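49 protein (Murid herpesvirus 4, PDB 6A4V) probably facilitates gammaherpesvirus replication by interacting with host poly(ADP-ribose) polymerase 1. Local coordinates at residues Cys73-Cys76 against Gln77-His81; Glu125-Asp128 against Ser129-Gln133; Phe238-Asp241 against Ser242-Phe246. All blocks are in the same frame, centred on the assembly; numbering follows the deposited sequence.

Three short local contacts follow one another along the chain, none enclosing or crossing another. Contact 1 is a run of turns within helix 61-85, so it closes no loop beyond single helical turns. Contact 2 comes next, at the tight connection between helix 111-126 and helix 131-146, and its centre lies about 32 Å from that of contact 1, across the centre of the chain. Contact 3 forms the opening turns of helix 238-262. Though far on in sequence, it packs directly against contact 1, their centres about 10 Å apart: Leu79 meets Leu239 and Phe246, and Cys76 SG lies against the backbone of Phe246. Contact 2 touches neither of the others.

Contact 1 of 3, residues Cys73-Cys76 against Gln77-His81; sequences CKIC and QTLRH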
ATOM      1  N   CYS B  73       1.703   6.473 -12.938  1.00 30.68           N
ATOM      2  CA  CYS B  73       0.717   6.495 -11.838  1.00 24.91           C
ATOM      3  C   CYS B  73       1.053   5.519 -10.684  1.00 25.76           C
ATOM      4  O   CYS B  73       0.920   5.833  -9.429  1.00 29.99           O
ATOM      5  CB  CYS B  73      -0.633   6.077 -12.395  1.00 29.34           C
ATOM      6  SG  CYS B  73      -1.890   6.640 -11.261  1.00 32.43           S
ATOM      7  N   LYS B  74       1.396   4.273 -11.034  1.00 29.71           N
ATOM      8  CA  LYS B  74       1.812   3.303 -10.019  1.00 31.66           C
ATOM      9  C   LYS B  74       2.997   3.891  -9.262  1.00 35.40           C
ATOM     10  O   LYS B  74       2.990   4.001  -8.000  1.00 38.84           O
ATOM     11  CB  LYS B  74       2.152   1.987 -10.684  1.00 36.90           C
ATOM     12  CG  LYS B  74       0.899   1.163 -10.980  1.00 48.40           C
ATOM     13  CD  LYS B  74       0.880   0.545 -12.371  1.00 54.52           C
ATOM     14  CE  LYS B  74      -0.460  -0.090 -12.708  1.00 62.91           C
ATOM     15  NZ  LYS B  74      -0.684  -0.202 -14.171  1.00 73.47           N
ATOM     16  N   ILE B  75       3.996   4.307 -10.029  1.00 30.16           N
ATOM     17  CA  ILE B  75       5.248   4.693  -9.408  1.00 32.09           C
ATOM     18  C   ILE B  75       4.983   5.824  -8.439  1.00 27.39           C
ATOM     19  O   ILE B  75       5.333   5.745  -7.289  1.00 32.42           O
ATOM     20  CB  ILE B  75       6.332   5.068 -10.414  1.00 31.05           C
ATOM     21  CG1 ILE B  75       6.862   3.805 -11.073  1.00 29.51           C
ATOM     22  CG2 ILE B  75       7.433   5.851  -9.673  1.00 34.17           C
ATOM     23  CD1 ILE B  75       7.839   4.073 -12.226  1.00 35.67           C
ATOM     24  N   CYS B  76       4.289   6.856  -8.878  1.00 31.22           N
ATOM     25  CA  CYS B  76       4.018   8.014  -7.945  1.00 28.82           C
ATOM     26  C   CYS B  76       3.252   7.597  -6.678  1.00 27.35           C
ATOM     27  O   CYS B  76       3.510   8.078  -5.572  1.00 36.83           O
ATOM     28  CB  CYS B  76       3.235   9.090  -8.699  1.00 32.23           C
ATOM     29  SG  CYS B  76       4.224   9.949  -9.945  1.00 38.01           S
ATOM     30  N   GLN B  77       2.260   6.735  -6.858  1.00 30.75           N
ATOM     31  CA  GLN B  77       1.464   6.216  -5.835  1.00 28.82           C
ATOM     32  C   GLN B  77       2.338   5.448  -4.848  1.00 29.00           C
ATOM     33  O   GLN B  77       2.245   5.646  -3.602  1.00 22.27           O
ATOM     34  CB  GLN B  77       0.396   5.270  -6.388  1.00 31.93           C
ATOM     35  CG  GLN B  77      -0.490   4.683  -5.288  1.00 26.63           C
ATOM     36  CD  GLN B  77      -1.657   3.868  -5.797  1.00 29.39           C
ATOM     37  OE1 GLN B  77      -1.528   3.008  -6.676  1.00 34.21           O
ATOM     38  NE2 GLN B  77      -2.773   3.977  -5.081  1.00 29.14           N
ATOM     39  N   THR B  78       3.135   4.532  -5.370  1.00 26.56           N
ATOM     40  CA  THR B  78       4.044   3.821  -4.452  1.00 30.96           C
ATOM     41  C   THR B  78       4.931   4.849  -3.743  1.00 30.34           C
ATOM     42  O   THR B  78       5.110   4.758  -2.546  1.00 46.24           O
ATOM     43  CB  THR B  78       4.922   2.825  -5.215  1.00 36.12           C
ATOM     44  OG1 THR B  78       3.970   2.001  -5.832  1.00 37.70           O
ATOM     45  CG2 THR B  78       5.858   1.978  -4.407  1.00 29.08           C
ATOM     46  N   LEU B  79       5.468   5.834  -4.459  1.00 36.65           N
ATOM     47  CA  LEU B  79       6.430   6.765  -3.834  1.00 35.41           C
ATOM     48  C   LEU B  79       5.782   7.640  -2.742  1.00 34.30           C
ATOM     49  O   LEU B  79       6.436   8.010  -1.766  1.00 34.41           O
ATOM     50  CB  LEU B  79       7.065   7.652  -4.899  1.00 38.05           C
ATOM     51  CG  LEU B  79       7.990   6.967  -5.907  1.00 41.70           C
ATOM     52  CD1 LEU B  79       8.579   8.004  -6.865  1.00 46.39           C
ATOM     53  CD2 LEU B  79       9.102   6.221  -5.212  1.00 44.86           C
ATOM     54  N   ARG B  80       4.493   7.940  -2.869  1.00 29.46           N
ATOM     55  CA  ARG B  80       3.773   8.639  -1.792  1.00 33.99           C
ATOM     56  C   ARG B  80       3.538   7.738  -0.563  1.00 38.68           C
ATOM     57  O   ARG B  80       3.620   8.217   0.582  1.00 34.86           O
ATOM     58  CB  ARG B  80       2.399   9.107  -2.271  1.00 36.57           C
ATOM     59  CG  ARG B  80       1.583   9.772  -1.167  1.00 38.49           C
ATOM     60  CD  ARG B  80       1.763  11.272  -1.096  1.00 44.85           C
ATOM     61  NE  ARG B  80       2.813  11.944  -0.331  1.00 38.06           N
ATOM     62  CZ  ARG B  80       3.174  13.194  -0.585  1.00 47.71           C
ATOM     63  NH1 ARG B  80       2.955  13.714  -1.788  1.00 55.18           N
ATOM     64  NH2 ARG B  80       3.762  13.925   0.342  1.00 54.80           N
ATOM     65  N   HIS B  81       3.156   6.485  -0.808  1.00 36.72           N
ATOM     66  CA  HIS B  81       3.075   5.473   0.286  1.00 45.12           C
ATOM     67  C   HIS B  81       4.404   5.494   1.041  1.00 31.90           C
ATOM     68  O   HIS B  81       4.434   5.639   2.258  1.00 32.90           O
ATOM     69  CB  HIS B  81       2.708   4.042  -0.182  1.00 41.11           C
ATOM     70  CG  HIS B  81       1.359   3.830  -0.811  1.00 51.22           C
ATOM     71  ND1 HIS B  81       1.029   2.644  -1.488  1.00 55.03           N
ATOM     72  CD2 HIS B  81       0.255   4.626  -0.931  1.00 67.89           C
ATOM     73  CE1 HIS B  81      -0.222   2.704  -1.936  1.00 54.26           C
ATOM     74  NE2 HIS B  81      -0.724   3.911  -1.607  1.00 60.58           N
TER
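Cys73 O accepts the N-H of Gln77 at 3.0 Å, one of four successive i to i+4 bonds across this junction in a continuous alpha-helix. Lys74 O takes two donors from one residue: Thr78 N arrives at 2.7 Å, almost straight at 176°, while Thr78 OG1 sits 3.1 Å from the same oxygen, above the carbonyl plane. That second bond follows from the threonine rotamer, with OG1 swung beside its own backbone N (chi1 -58°), and it ties the hydroxyl back to the preceding turn. At Ile75 the backbone bond to Leu79 N is joined by an apolar contact one turn apart: the two side chains run alongside each other in the same direction, and the Ile75 CG2 branch touches Leu79 CD1 at 3.7 Å. Cys76 O in turn accepts from Arg80 N. Thr295 OG1 is hydrogen-bonded to both Gln77 NE2 and His81 NE2, and the His81 ring meets that of His81 of the second subunit edge-to-face. Helices 295-312 and 238-262 both pack on this part of helix 61-85: the first meets Cys73, Cys76 and Gln77, Leu79 touches Ser242 of the second, and Ile75 rests on the loop residue Pro42.

Contact 2 of 3, residues Glu125-Asp128 against Ser129-Gln133; sequences EAND and SNLLQ
Asp128 and Leu131 make the tight part of this connection: Leu131 N donates to Asp128 O at 3.2 Å, and Leu131 CB lies 3.4 Å from the same oxygen. The bond is bent, 145° at the hydrogen, and the donor stands well above the carbonyl plane instead of approaching within it. A second touch comes from Asn127, whose side chain slants across that of Leu131 and brings OD1 to 3.8 Å from Leu131 CD2. Both groups are carried there with their CG atoms anti to the backbone N (Asn127 chi1 -178°, Leu131 chi1 165°). A type I beta turn from Asp128 to Leu131 links helix 111-126 to helix 131-146, a short alpha-alpha connection. Helix 111-126 ends as Asn127 adopts a positive phi, and helix 131-146 begins just after Asn130, which holds the N-cap position but makes no capping bond with its side chain. Leu131 is the buried residue of the contact, packed on Phe227 of helix 213-235 and on Arg94 of helix 89-104; Asn127 reaches it from the exposed side and also touches Arg94. The solvent side is looser: Asp128 and Ser129 are exposed, and the hydrogen bond found between the two segments is the backbone one, with no side-chain bond across the turn. Further along the second helix, Gln133 OE1 is hydrogen-bonded to Lys157 NZ.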
ATOM      1  N   GLU B 125      20.078   3.989  21.200  1.00 45.33           N
ATOM      2  CA  GLU B 125      19.047   4.630  22.061  1.00 45.77           C
ATOM      3  C   GLU B 125      19.235   6.149  22.067  1.00 43.32           C
ATOM      4  O   GLU B 125      18.236   6.910  21.984  1.00 42.16           O
ATOM      5  CB  GLU B 125      19.040   4.046  23.465  1.00 53.05           C
ATOM      6  CG  GLU B 125      18.120   2.850  23.587  1.00 60.94           C
ATOM      7  CD  GLU B 125      18.538   1.915  24.703  1.00 67.50           C
ATOM      8  OE1 GLU B 125      19.103   2.429  25.710  1.00 78.63           O
ATOM      9  OE2 GLU B 125      18.344   0.687  24.543  1.00 62.28           O
ATOM     10  N   ALA B 126      20.490   6.614  22.080  1.00 44.19           N
ATOM     11  CA  ALA B 126      20.700   8.054  22.192  1.00 48.70           C
ATOM     12  C   ALA B 126      20.520   8.730  20.842  1.00 48.84           C
ATOM     13  O   ALA B 126      20.349   9.959  20.793  1.00 58.97           O
ATOM     14  CB  ALA B 126      22.051   8.364  22.741  1.00 48.67           C
ATOM     15  N   ASN B 127      20.664   7.943  19.767  1.00 49.12           N
ATOM     16  CA  ASN B 127      20.590   8.456  18.388  1.00 51.78           C
ATOM     17  C   ASN B 127      21.371   9.771  18.242  1.00 52.21           C
ATOM     18  O   ASN B 127      20.832  10.791  17.821  1.00 44.87           O
ATOM     19  CB  ASN B 127      19.145   8.678  17.965  1.00 48.26           C
ATOM     20  CG  ASN B 127      19.004   9.156  16.544  1.00 41.48           C
ATOM     21  OD1 ASN B 127      19.683   8.692  15.634  1.00 51.43           O
ATOM     22  ND2 ASN B 127      18.070  10.051  16.338  1.00 41.95           N
ATOM     23  N   ASP B 128      22.661   9.707  18.587  1.00 69.25           N
ATOM     24  CA  ASP B 128      23.577  10.865  18.627  1.00 63.58           C
ATOM     25  C   ASP B 128      24.120  11.150  17.228  1.00 55.91           C
ATOM     26  O   ASP B 128      23.952  10.345  16.309  1.00 58.14           O
ATOM     27  CB  ASP B 128      24.767  10.552  19.543  1.00 78.61           C
ATOM     28  CG  ASP B 128      25.146  11.699  20.450  1.00 81.99           C
ATOM     29  OD1 ASP B 128      24.221  12.400  20.926  1.00 77.57           O
ATOM     30  OD2 ASP B 128      26.362  11.880  20.673  1.00 99.96           O
ATOM     31  N   SER B 129      24.836  12.271  17.095  1.00 58.38           N
ATOM     32  CA  SER B 129      25.463  12.655  15.844  1.00 52.96           C
ATOM     33  C   SER B 129      26.497  11.609  15.407  1.00 43.12           C
ATOM     34  O   SER B 129      26.619  11.299  14.205  1.00 42.70           O
ATOM     35  CB  SER B 129      26.096  14.001  15.954  1.00 62.22           C
ATOM     36  OG  SER B 129      27.125  13.953  16.924  1.00 71.58           O
ATOM     37  N   ASN B 130      27.175  10.995  16.377  1.00 45.47           N
ATOM     38  CA  ASN B 130      28.241  10.001  16.106  1.00 40.25           C
ATOM     39  C   ASN B 130      27.702   8.589  15.786  1.00 35.84           C
ATOM     40  O   ASN B 130      28.479   7.577  15.707  1.00 30.78           O
ATOM     41  CB  ASN B 130      29.229   9.994  17.266  1.00 42.41           C
ATOM     42  CG  ASN B 130      30.595   9.483  16.852  1.00 45.12           C
ATOM     43  OD1 ASN B 130      31.195   8.647  17.522  1.00 45.24           O
ATOM     44  ND2 ASN B 130      31.101  10.005  15.755  1.00 49.55           N
ATOM     45  N   LEU B 131      26.378   8.423  15.658  1.00 34.95           N
ATOM     46  CA  LEU B 131      25.838   7.063  15.735  1.00 36.88           C
ATOM     47  C   LEU B 131      26.475   6.099  14.725  1.00 30.01           C
ATOM     48  O   LEU B 131      26.723   4.936  15.012  1.00 33.01           O
ATOM     49  CB  LEU B 131      24.325   7.089  15.517  1.00 43.33           C
ATOM     50  CG  LEU B 131      23.705   5.728  15.213  1.00 39.72           C
ATOM     51  CD1 LEU B 131      23.995   4.727  16.329  1.00 41.66           C
ATOM     52  CD2 LEU B 131      22.183   5.854  15.035  1.00 40.64           C
ATOM     53  N   LEU B 132      26.581   6.535  13.490  1.00 29.21           N
ATOM     54  CA  LEU B 132      26.914   5.700  12.378  1.00 30.81           C
ATOM     55  C   LEU B 132      28.349   5.221  12.534  1.00 41.24           C
ATOM     56  O   LEU B 132      28.701   4.163  12.013  1.00 38.71           O
ATOM     57  CB  LEU B 132      26.761   6.513  11.097  1.00 33.83           C
ATOM     58  CG  LEU B 132      25.308   6.671  10.650  1.00 33.34           C
ATOM     59  CD1 LEU B 132      25.230   7.563   9.420  1.00 36.50           C
ATOM     60  CD2 LEU B 132      24.688   5.290  10.389  1.00 30.69           C
ATOM     61  N   GLN B 133      29.136   6.019  13.261  1.00 39.32           N
ATOM     62  CA  GLN B 133      30.515   5.715  13.469  1.00 47.64           C
ATOM     63  C   GLN B 133      30.617   4.763  14.638  1.00 46.12           C
ATOM     64  O   GLN B 133      31.466   3.891  14.653  1.00 47.57           O
ATOM     65  CB  GLN B 133      31.293   7.008  13.707  1.00 59.49           C
ATOM     66  CG  GLN B 133      31.410   7.841  12.443  1.00 67.56           C
ATOM     67  CD  GLN B 133      31.406   9.312  12.760  1.00 92.62           C
ATOM     68  OE1 GLN B 133      32.443   9.888  13.109  1.00 97.46           O
ATOM     69  NE2 GLN B 133      30.228   9.922  12.649  1.00 96.14           N
TER

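Contact 3 of 3, residues Phe238-Asp241 against Ser242-Phe246; sequences FLLD and SLVAF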
ATOM      1  N   PHE B 238      16.291  12.106  -0.702  1.00 29.51           N
ATOM      2  CA  PHE B 238      16.245  11.543  -2.114  1.00 34.12           C
ATOM      3  C   PHE B 238      14.836  11.024  -2.444  1.00 33.30           C
ATOM      4  O   PHE B 238      14.397  11.202  -3.528  1.00 43.30           O
ATOM      5  CB  PHE B 238      17.329  10.485  -2.358  1.00 40.16           C
ATOM      6  CG  PHE B 238      18.779  10.955  -2.237  1.00 36.95           C
ATOM      7  CD1 PHE B 238      19.162  12.259  -2.526  1.00 42.15           C
ATOM      8  CD2 PHE B 238      19.774  10.079  -1.823  1.00 42.81           C
ATOM      9  CE1 PHE B 238      20.493  12.670  -2.400  1.00 46.05           C
ATOM     10  CE2 PHE B 238      21.120  10.467  -1.755  1.00 41.68           C
ATOM     11  CZ  PHE B 238      21.472  11.764  -2.018  1.00 45.24           C
ATOM     12  N   LEU B 239      14.061  10.491  -1.488  1.00 36.83           N
ATOM     13  CA  LEU B 239      12.717   9.987  -1.892  1.00 32.30           C
ATOM     14  C   LEU B 239      11.826  11.161  -2.320  1.00 30.27           C
ATOM     15  O   LEU B 239      11.104  11.070  -3.372  1.00 36.35           O
ATOM     16  CB  LEU B 239      12.107   9.134  -0.780  1.00 33.87           C
ATOM     17  CG  LEU B 239      10.617   8.812  -0.888  1.00 30.99           C
ATOM     18  CD1 LEU B 239      10.325   7.925  -2.074  1.00 37.96           C
ATOM     19  CD2 LEU B 239      10.137   8.158   0.383  1.00 36.30           C
ATOM     20  N   LEU B 240      11.806  12.226  -1.526  1.00 31.04           N
ATOM     21  CA  LEU B 240      11.020  13.508  -1.954  1.00 34.03           C
ATOM     22  C   LEU B 240      11.450  14.013  -3.331  1.00 35.39           C
ATOM     23  O   LEU B 240      10.592  14.220  -4.193  1.00 40.22           O
ATOM     24  CB  LEU B 240      11.170  14.585  -0.894  1.00 28.52           C
ATOM     25  CG  LEU B 240      10.611  16.007  -1.159  1.00 30.23           C
ATOM     26  CD1 LEU B 240       9.116  16.029  -1.324  1.00 27.97           C
ATOM     27  CD2 LEU B 240      11.000  16.884   0.039  1.00 25.72           C
ATOM     28  N   ASP B 241      12.755  14.131  -3.559  1.00 37.32           N
ATOM     29  CA  ASP B 241      13.253  14.514  -4.866  1.00 33.75           C
ATOM     30  C   ASP B 241      12.621  13.641  -5.946  1.00 37.27           C
ATOM     31  O   ASP B 241      12.170  14.090  -7.000  1.00 42.80           O
ATOM     32  CB  ASP B 241      14.762  14.355  -5.012  1.00 37.28           C
ATOM     33  CG  ASP B 241      15.555  15.420  -4.265  1.00 51.85           C
ATOM     34  OD1 ASP B 241      14.930  16.423  -3.837  1.00 43.39           O
ATOM     35  OD2 ASP B 241      16.788  15.231  -4.108  1.00 57.01           O
ATOM     36  N   SER B 242      12.639  12.354  -5.701  1.00 30.18           N
ATOM     37  CA  SER B 242      12.366  11.496  -6.770  1.00 35.24           C
ATOM     38  C   SER B 242      10.859  11.588  -7.039  1.00 30.64           C
ATOM     39  O   SER B 242      10.458  11.516  -8.171  1.00 40.10           O
ATOM     40  CB  SER B 242      12.913  10.107  -6.475  1.00 30.68           C
ATOM     41  OG  SER B 242      12.196   9.165  -7.176  1.00 35.59           O
ATOM     42  N   LEU B 243      10.078  11.810  -5.979  1.00 34.92           N
ATOM     43  CA  LEU B 243       8.608  11.962  -5.985  1.00 34.31           C
ATOM     44  C   LEU B 243       8.250  13.213  -6.766  1.00 34.21           C
ATOM     45  O   LEU B 243       7.322  13.187  -7.602  1.00 30.19           O
ATOM     46  CB  LEU B 243       8.061  12.074  -4.538  1.00 33.42           C
ATOM     47  CG  LEU B 243       6.552  12.045  -4.371  1.00 37.08           C
ATOM     48  CD1 LEU B 243       6.184  11.494  -3.022  1.00 42.54           C
ATOM     49  CD2 LEU B 243       5.887  13.422  -4.532  1.00 36.89           C
ATOM     50  N   VAL B 244       8.992  14.296  -6.510  1.00 28.94           N
ATOM     51  CA  VAL B 244       8.762  15.545  -7.291  1.00 30.63           C
ATOM     52  C   VAL B 244       9.021  15.328  -8.786  1.00 31.01           C
ATOM     53  O   VAL B 244       8.185  15.680  -9.620  1.00 26.56           O
ATOM     54  CB  VAL B 244       9.584  16.706  -6.724  1.00 31.01           C
ATOM     55  CG1 VAL B 244       9.503  17.869  -7.649  1.00 32.81           C
ATOM     56  CG2 VAL B 244       9.082  17.072  -5.318  1.00 29.44           C
ATOM     57  N   ALA B 245      10.197  14.800  -9.143  1.00 28.41           N
ATOM     58  CA  ALA B 245      10.510  14.540 -10.561  1.00 27.02           C
ATOM     59  C   ALA B 245       9.409  13.691 -11.147  1.00 29.79           C
ATOM     60  O   ALA B 245       8.852  13.979 -12.204  1.00 33.51           O
ATOM     61  CB  ALA B 245      11.831  13.816 -10.734  1.00 27.14           C
ATOM     62  N   PHE B 246       9.082  12.593 -10.472  1.00 34.15           N
ATOM     63  CA  PHE B 246       8.173  11.649 -11.129  1.00 29.30           C
ATOM     64  C   PHE B 246       6.748  12.235 -11.227  1.00 26.13           C
ATOM     65  O   PHE B 246       5.982  11.966 -12.225  1.00 22.66           O
ATOM     66  CB  PHE B 246       8.270  10.319 -10.410  1.00 30.83           C
ATOM     67  CG  PHE B 246       9.414   9.452 -10.845  1.00 32.47           C
ATOM     68  CD1 PHE B 246       9.396   8.863 -12.095  1.00 34.93           C
ATOM     69  CD2 PHE B 246      10.418   9.122  -9.955  1.00 40.97           C
ATOM     70  CE1 PHE B 246      10.427   8.044 -12.494  1.00 40.23           C
ATOM     71  CE2 PHE B 246      11.444   8.289 -10.342  1.00 48.21           C
ATOM     72  CZ  PHE B 246      11.444   7.740 -11.608  1.00 44.85           C
TER
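Phe238 and Ser242 start the ladder of i to i+4 hydrogen bonds that builds the first turns of alpha-helix 238-262. Backbone bonds come first. Ser242 N reaches Phe238 O at 3.0 Å and makes a second, weak bond to Leu239 O, so this one N-H is shared between two carbonyls. Leu239 O also accepts from Leu243 N. The next two rungs are straighter: Val244 N to Leu240 O at 2.8 Å, then Ala245 N to Asp241 O at 3.0 Å, where the angle at the hydrogen is 178°.

Apolar contact across the turn is slighter. Leu240 and Val244 lie flank to flank and point the same way, Leu240 CD1 meeting Val244 CG2 at 4.1 Å. The valine branch is there because CG2 stands beside its backbone N, with CG1 taking the anti position (chi1 171°); the same methyl rests 3.4 Å from Leu240 O. Leu243 CB likewise lies against Leu240 O.

Packing on the rest of the fold falls to other side chains. Leu239 and Leu243 face Leu83 of helix 61-85, Ser242 touches Tyr41, and the ring of Phe238 meets that of Phe189. One rung further on, where Phe246 N bonds Ser242 O, the Phe246 ring packs on Leu44 and Val47 of helix 44-57. Ser242 OG lies in the plane of the Phe246 ring at its edge, 3.3 Å from Phe246 CD2.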